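Local coordinates for protein transcription factor TAU subunit SFC1 (Schizosaccharomyces pombe, PDB 4BJI) that helps TFIIIC activate tRNA and 5S RNA genes as part of its boxA-binding tauA domain, and is represented here by its DNA-binding domain, at residues T24-K29 / L75-Y80. Residues are numbered along the deposited sequence; the frame is centred on the assembly and turned at random.
Sequences TCRHSK and LPYLSY
CE2 of Y77 stands 3.7 Å above one face of the R26 guanidinium, off toward its rim. Seen from the tyrosine, NH1 of R26 lies at the ring edge, in the plane of the ring, 3.6 Å from CD2 of Y77. With the planes 75° apart, the ring turns its edge to the guanidinium face; it is not a flat cation-pi stack. A water lies in plane at the edge of both groups, accepting from NH1 of R26 at 3.2 Å and donating to O of Y77. R26 gets there with CG tucked back over the main chain, flanked by N and C (chi1 79°), and the chain then extended as far as NE, which brings CD to the ring edge, 3.8 Å from CD2 of Y77. Nearer the backbone, CB of R26 sits 3.5 Å from O of P76. A second water ties the main chains together, accepting from N of H27 at 2.9 Å and donating to O of P76 at 2.7 Å. No direct hydrogen bond crosses. The loop of 24-29, continuing past K29, holds both ends: NH2 of R26 forms a salt bridge with E32, and the Y77 hydroxyl bonds to O of G31. With an alanine here instead of R26, the Y77 edge would probably lose this cover and E32 its charged mate. The arrangement is loop packing within the helix-turn-helix family region, setting the loop before helix 35-50 against the turn that leads from helix 71-74 into strand 79-82 of the mixed sheet.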
ATOM      1  N   THR A  24      16.530  -2.499 -11.024  1.00 16.07           N
ATOM      2  CA  THR A  24      16.543  -3.925 -11.389  1.00 18.03           C
ATOM      3  C   THR A  24      17.466  -4.779 -10.498  1.00 17.96           C
ATOM      4  O   THR A  24      17.388  -6.007 -10.530  1.00 21.37           O
ATOM      5  CB  THR A  24      16.954  -4.142 -12.850  1.00 23.35           C
ATOM      6  OG1 THR A  24      18.222  -3.523 -13.088  1.00 25.90           O
ATOM      7  CG2 THR A  24      15.925  -3.527 -13.776  1.00 22.06           C
ATOM      8  N   CYS A  25      18.254  -4.118  -9.661  1.00 17.03           N
ATOM      9  CA  CYS A  25      19.136  -4.817  -8.725  1.00 17.51           C
ATOM     10  C   CYS A  25      19.433  -3.946  -7.499  1.00 19.11           C
ATOM     11  O   CYS A  25      19.159  -2.730  -7.492  1.00 18.70           O
ATOM     12  CB  CYS A  25      20.433  -5.235  -9.419  1.00 25.94           C
ATOM     13  SG  CYS A  25      21.434  -3.860  -9.915  1.00 25.72           S
ATOM     14  N   ARG A  26      20.007  -4.563  -6.473  1.00 16.15           N
ATOM     15  CA  ARG A  26      20.280  -3.872  -5.221  1.00 16.03           C
ATOM     16  C   ARG A  26      21.389  -2.811  -5.324  1.00 16.82           C
ATOM     17  O   ARG A  26      22.216  -2.818  -6.248  1.00 21.13           O
ATOM     18  CB  ARG A  26      20.607  -4.886  -4.125  1.00 15.33           C
ATOM     19  CG  ARG A  26      22.024  -5.421  -4.189  1.00 17.36           C
ATOM     20  CD  ARG A  26      22.155  -6.670  -3.369  1.00 22.81           C
ATOM     21  NE  ARG A  26      23.553  -6.945  -3.048  1.00 26.24           N
ATOM     22  CZ  ARG A  26      24.005  -8.142  -2.696  1.00 37.68           C
ATOM     23  NH1 ARG A  26      23.180  -9.179  -2.658  1.00 36.59           N
ATOM     24  NH2 ARG A  26      25.286  -8.303  -2.405  1.00 41.94           N
ATOM     25  N   HIS A  27      21.405  -1.917  -4.352  1.00 16.92           N
ATOM     26  CA  HIS A  27      22.391  -0.857  -4.254  1.00 17.68           C
ATOM     27  C   HIS A  27      23.816  -1.456  -4.246  1.00 21.27           C
ATOM     28  O   HIS A  27      24.076  -2.466  -3.591  1.00 21.21           O
ATOM     29  CB  HIS A  27      22.104  -0.034  -3.003  1.00 18.34           C
ATOM     30  CG  HIS A  27      22.776   1.296  -2.996  1.00 22.58           C
ATOM     31  ND1 HIS A  27      24.149   1.428  -2.960  1.00 25.05           N
ATOM     32  CD2 HIS A  27      22.270   2.552  -2.980  1.00 24.96           C
ATOM     33  CE1 HIS A  27      24.460   2.713  -2.959  1.00 33.67           C
ATOM     34  NE2 HIS A  27      23.340   3.416  -2.966  1.00 31.15           N
ATOM     35  N   SER A  28      24.719  -0.853  -5.017  1.00 28.77           N
ATOM     36  CA  SER A  28      26.061  -1.407  -5.196  1.00 30.93           C
ATOM     37  C   SER A  28      26.827  -1.442  -3.895  1.00 32.74           C
ATOM     38  O   SER A  28      27.780  -2.218  -3.730  1.00 33.38           O
ATOM     39  CB  SER A  28      26.848  -0.560  -6.200  1.00 35.16           C
ATOM     40  OG  SER A  28      26.825   0.803  -5.819  1.00 42.25           O
ATOM     41  N   LYS A  29      26.452  -0.560  -2.982  1.00 31.77           N
ATOM     42  CA  LYS A  29      27.123  -0.496  -1.682  1.00 31.76           C
ATOM     43  C   LYS A  29      26.778  -1.655  -0.738  1.00 30.01           C
ATOM     44  O   LYS A  29      27.501  -1.896   0.225  1.00 33.38           O
ATOM     45  CB  LYS A  29      26.869   0.861  -1.005  1.00 34.78           C
ATOM     46  CG  LYS A  29      27.746   1.975  -1.584  1.00 54.14           C
ATOM     47  CD  LYS A  29      27.527   3.328  -0.915  1.00 67.27           C
ATOM     48  CE  LYS A  29      28.445   4.393  -1.533  1.00 73.53           C
ATOM     49  NZ  LYS A  29      28.232   5.759  -0.969  1.00 75.40           N
ATOM     50  N   LEU A  75      14.798  -5.681   3.178  1.00  9.07           N
ATOM     51  CA  LEU A  75      14.026  -5.214   2.007  1.00  8.69           C
ATOM     52  C   LEU A  75      14.919  -4.711   0.864  1.00  8.99           C
ATOM     53  O   LEU A  75      14.635  -4.993  -0.290  1.00  9.08           O
ATOM     54  CB  LEU A  75      12.976  -4.176   2.411  1.00  9.23           C
ATOM     55  CG  LEU A  75      11.718  -4.791   3.046  1.00  8.91           C
ATOM     56  CD1 LEU A  75      10.911  -3.806   3.826  1.00  9.56           C
ATOM     57  CD2 LEU A  75      10.860  -5.490   1.982  1.00  9.84           C
ATOM     58  N   PRO A  76      16.015  -3.986   1.176  1.00  8.75           N
ATOM     59  CA  PRO A  76      16.840  -3.446   0.093  1.00 10.42           C
ATOM     60  C   PRO A  76      17.555  -4.490  -0.754  1.00 11.00           C
ATOM     61  O   PRO A  76      18.107  -4.194  -1.823  1.00 12.58           O
ATOM     62  CB  PRO A  76      17.864  -2.564   0.856  1.00 12.37           C
ATOM     63  CG  PRO A  76      17.146  -2.119   2.039  1.00 12.44           C
ATOM     64  CD  PRO A  76      16.400  -3.365   2.463  1.00  9.76           C
ATOM     65  N   TYR A  77      17.553  -5.740  -0.279  1.00  9.78           N
ATOM     66  CA  TYR A  77      18.127  -6.814  -1.065  1.00  9.43           C
ATOM     67  C   TYR A  77      17.210  -7.344  -2.158  1.00 11.26           C
ATOM     68  O   TYR A  77      17.660  -8.051  -3.055  1.00 13.61           O
ATOM     69  CB  TYR A  77      18.545  -7.989  -0.158  1.00 11.59           C
ATOM     70  CG  TYR A  77      19.829  -7.724   0.602  1.00 12.08           C
ATOM     71  CD1 TYR A  77      19.819  -7.094   1.835  1.00 12.86           C
ATOM     72  CD2 TYR A  77      21.054  -8.056   0.046  1.00 15.05           C
ATOM     73  CE1 TYR A  77      21.008  -6.820   2.518  1.00 15.22           C
ATOM     74  CE2 TYR A  77      22.240  -7.787   0.718  1.00 14.10           C
ATOM     75  CZ  TYR A  77      22.195  -7.172   1.939  1.00 17.38           C
ATOM     76  OH  TYR A  77      23.395  -6.931   2.592  1.00 18.25           O
ATOM     77  N   LEU A  78      15.922  -6.980  -2.089  1.00  9.65           N
ATOM     78  CA  LEU A  78      14.912  -7.517  -2.991  1.00 10.23           C
ATOM     79  C   LEU A  78      14.021  -6.484  -3.661  1.00  9.69           C
ATOM     80  O   LEU A  78      13.313  -6.830  -4.594  1.00  9.33           O
ATOM     81  CB  LEU A  78      13.980  -8.464  -2.237  1.00  9.76           C
ATOM     82  CG  LEU A  78      14.629  -9.669  -1.583  1.00 10.70           C
ATOM     83  CD1 LEU A  78      13.596 -10.403  -0.783  1.00 12.58           C
ATOM     84  CD2 LEU A  78      15.283 -10.576  -2.619  1.00 15.29           C
ATOM     85  N   SER A  79      14.007  -5.259  -3.161  1.00  9.25           N
ATOM     86  CA  SER A  79      12.969  -4.303  -3.525  1.00  8.16           C
ATOM     87  C   SER A  79      13.475  -2.875  -3.462  1.00  8.67           C
ATOM     88  O   SER A  79      14.499  -2.612  -2.820  1.00  9.29           O
ATOM     89  CB  SER A  79      11.751  -4.467  -2.603  1.00  8.76           C
ATOM     90  OG  SER A  79      12.045  -4.078  -1.266  1.00  9.03           O
ATOM     91  N   TYR A  80      12.731  -1.975  -4.103  1.00  7.91           N
ATOM     92  CA  TYR A  80      12.956  -0.535  -4.034  1.00  7.28           C
ATOM     93  C   TYR A  80      11.695   0.120  -3.448  1.00  7.93           C
ATOM     94  O   TYR A  80      10.635  -0.515  -3.392  1.00  7.81           O
ATOM     95  CB  TYR A  80      13.289   0.027  -5.433  1.00  8.64           C
ATOM     96  CG  TYR A  80      12.192  -0.117  -6.466  1.00  7.35           C
ATOM     97  CD1 TYR A  80      12.028  -1.289  -7.206  1.00  8.35           C
ATOM     98  CD2 TYR A  80      11.298   0.911  -6.695  1.00  7.38           C
ATOM     99  CE1 TYR A  80      11.000  -1.407  -8.159  1.00  8.45           C
ATOM    100  CE2 TYR A  80      10.271   0.796  -7.610  1.00  7.40           C
ATOM    101  CZ  TYR A  80      10.135  -0.344  -8.355  1.00  7.29           C
ATOM    102  OH  TYR A  80       9.087  -0.430  -9.252  1.00  8.46           O
TER
HETATM  103  O   HOH W   1      20.102  -9.453  -3.455  1.00 32.91           O
HETATM  104  O   HOH W   2      19.106  -1.811  -2.520  1.00 13.50           O